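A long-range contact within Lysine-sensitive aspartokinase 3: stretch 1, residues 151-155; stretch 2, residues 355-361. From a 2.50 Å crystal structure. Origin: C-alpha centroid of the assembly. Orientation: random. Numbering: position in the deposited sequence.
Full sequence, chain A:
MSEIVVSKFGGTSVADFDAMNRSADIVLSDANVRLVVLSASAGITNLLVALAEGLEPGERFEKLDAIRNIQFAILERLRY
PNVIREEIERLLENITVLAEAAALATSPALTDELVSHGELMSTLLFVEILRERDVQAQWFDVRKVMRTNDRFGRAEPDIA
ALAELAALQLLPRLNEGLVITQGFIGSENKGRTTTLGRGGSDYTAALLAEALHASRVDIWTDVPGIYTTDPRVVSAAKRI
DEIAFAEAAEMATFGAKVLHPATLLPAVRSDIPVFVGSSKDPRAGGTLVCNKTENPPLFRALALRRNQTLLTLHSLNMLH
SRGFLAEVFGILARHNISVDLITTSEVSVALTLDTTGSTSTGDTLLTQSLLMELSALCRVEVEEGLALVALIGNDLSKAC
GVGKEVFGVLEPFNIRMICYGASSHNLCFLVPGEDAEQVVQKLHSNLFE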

# COMPACT_ATOMS: atom_id res chain seq x y z
N ARG A 151 -0.64 -14.85 25.06
CA ARG A 151 -0.86 -13.45 24.72
C ARG A 151 -2.15 -12.97 25.41
O ARG A 151 -3.22 -13.02 24.80
CB ARG A 151 -1.00 -13.27 23.21
CG ARG A 151 -1.16 -11.82 22.81
CD ARG A 151 -1.15 -11.62 21.32
NE ARG A 151 -1.08 -10.20 20.96
CZ ARG A 151 -0.14 -9.36 21.39
NH1 ARG A 151 0.82 -9.78 22.20
NH2 ARG A 151 -0.16 -8.10 20.99
N PHE A 152 -2.06 -12.52 26.66
CA PHE A 152 -3.25 -12.10 27.39
C PHE A 152 -3.93 -10.85 26.84
O PHE A 152 -3.27 -9.92 26.38
CB PHE A 152 -2.92 -11.89 28.87
CG PHE A 152 -2.41 -13.12 29.56
CD1 PHE A 152 -1.05 -13.39 29.64
CD2 PHE A 152 -3.31 -14.02 30.15
CE1 PHE A 152 -0.57 -14.54 30.28
CE2 PHE A 152 -2.85 -15.17 30.80
CZ PHE A 152 -1.48 -15.44 30.87
N GLY A 153 -5.26 -10.84 26.88
CA GLY A 153 -6.02 -9.71 26.37
C GLY A 153 -6.62 -10.03 25.01
O GLY A 153 -7.68 -9.51 24.64
N ARG A 154 -5.91 -10.87 24.26
CA ARG A 154 -6.36 -11.29 22.94
C ARG A 154 -5.57 -12.53 22.56
O ARG A 154 -4.83 -12.54 21.58
CB ARG A 154 -6.17 -10.17 21.92
CG ARG A 154 -4.77 -9.61 21.88
CD ARG A 154 -4.76 -8.32 21.08
NE ARG A 154 -3.44 -8.02 20.54
CZ ARG A 154 -3.14 -6.90 19.89
NH1 ARG A 154 -4.07 -5.97 19.69
NH2 ARG A 154 -1.91 -6.72 19.42
N ALA A 155 -5.73 -13.57 23.38
CA ALA A 155 -5.04 -14.84 23.18
C ALA A 155 -5.45 -15.46 21.85
O ALA A 155 -6.56 -15.27 21.38
CB ALA A 155 -5.37 -15.79 24.32
N THR A 355 -7.54 -0.15 16.41
CA THR A 355 -7.35 -0.29 17.85
C THR A 355 -7.07 -1.76 18.11
O THR A 355 -7.33 -2.62 17.26
CB THR A 355 -8.60 0.12 18.64
OG1 THR A 355 -9.73 -0.64 18.18
CG2 THR A 355 -8.84 1.63 18.49
N THR A 356 -6.55 -2.06 19.29
CA THR A 356 -6.20 -3.42 19.66
C THR A 356 -7.34 -4.43 19.72
O THR A 356 -7.19 -5.58 19.27
CB THR A 356 -5.49 -3.42 21.03
OG1 THR A 356 -6.41 -2.96 22.04
CG2 THR A 356 -4.27 -2.50 21.00
N GLY A 357 -8.48 -4.01 20.25
CA GLY A 357 -9.57 -4.95 20.40
C GLY A 357 -9.22 -5.88 21.57
O GLY A 357 -9.87 -6.90 21.81
N SER A 358 -8.18 -5.52 22.31
CA SER A 358 -7.75 -6.32 23.44
C SER A 358 -8.69 -6.12 24.62
O SER A 358 -9.34 -5.09 24.75
CB SER A 358 -6.34 -5.95 23.87
OG SER A 358 -6.03 -6.62 25.07
N THR A 359 -8.76 -7.14 25.47
CA THR A 359 -9.61 -7.11 26.65
C THR A 359 -9.10 -6.06 27.64
O THR A 359 -9.87 -5.49 28.41
CB THR A 359 -9.61 -8.49 27.33
OG1 THR A 359 -10.12 -9.46 26.40
CG2 THR A 359 -10.48 -8.48 28.58
N SER A 360 -7.80 -5.80 27.62
CA SER A 360 -7.24 -4.81 28.52
C SER A 360 -7.12 -3.45 27.83
O SER A 360 -6.49 -3.31 26.78
CB SER A 360 -5.87 -5.28 29.03
OG SER A 360 -5.51 -4.57 30.20
N THR A 361 -7.72 -2.44 28.45
CA THR A 361 -7.71 -1.07 27.94
C THR A 361 -6.32 -0.54 27.62
O THR A 361 -6.02 -0.20 26.46
CB THR A 361 -8.35 -0.10 28.97
OG1 THR A 361 -8.38 -0.72 30.26
CG2 THR A 361 -9.76 0.28 28.55

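What ties the two loops together most firmly? The carbonyl oxygen of Gly-153 is the focus of the contact. The backbone N of Thr-359 donates a hydrogen bond to Gly-153 O over 2.7 Å, with a nearly straight angle of 161°, where the backbones are close, Gly-153 CA lying 4.4 Å from Thr-359 CA. Thr-359 OG1 also lies near this oxygen, 3.0 Å from Gly-153 O; the m rotamer of the threonine places its hydroxyl there, although its proton has another acceptor within reach. The CA of Ser-358 adds a CA-H...O contact, 3.4 Å from Gly-153 O.

How does Arg-154 reach the other stretch? Its CA-to-CB bond points sideways, but the end of the side chain comes nearer. After a p rotamer at chi1, the chain runs on extended, with chi2 and chi3 both t, and carries the guanidinium to the backbone of Thr-356. There Arg-154 NH1 donates a hydrogen bond to Thr-356 O at 3.2 Å; the angle of 135° is well short of straight, yet the oxygen sits at the edge of the guanidinium, near its plane, where the N-H groups point. A long side chain ending in several donors suits this place, since the acceptor is a main-chain carbonyl well away from the arginine's own backbone.

Why does a glycine sit at position 153? Two reasons coincide. The phi of 103° and psi of -31° at Gly-153, within a type II turn from Arg-151 to Arg-154, would jam a CB against the carbonyl oxygen of Phe-152. The neighbouring stretch also leaves no room: a CB placed ideally on Gly-153 would lie 2.4 Å from Ser-358 OG, a clash. Without one, Gly-153 CA can approach Ser-358 OG to 3.4 Å, and the buried glycine fits closely against the second loop.

What keeps the second loop in shape, and what packs around it? Small hydroxyl side chains brace its backbone. Thr-356 OG1 accepts a hydrogen bond from Ser-358 N at 3.1 Å, spanning Gly-357, whose positive phi favours glycine; Ser-358 OG accepts another from Ser-360 N at 3.2 Å. Beside these polar links, the aliphatic part of Arg-154 rests on the serine, with Arg-154 CD 4.0 Å from Ser-358 CB. The two stretches bury 239 Å² in all, with Arg-154 and Gly-153 contributing the largest shares, 68 and 64 Å². It is a small, tight contact in which main-chain atoms do much of the work.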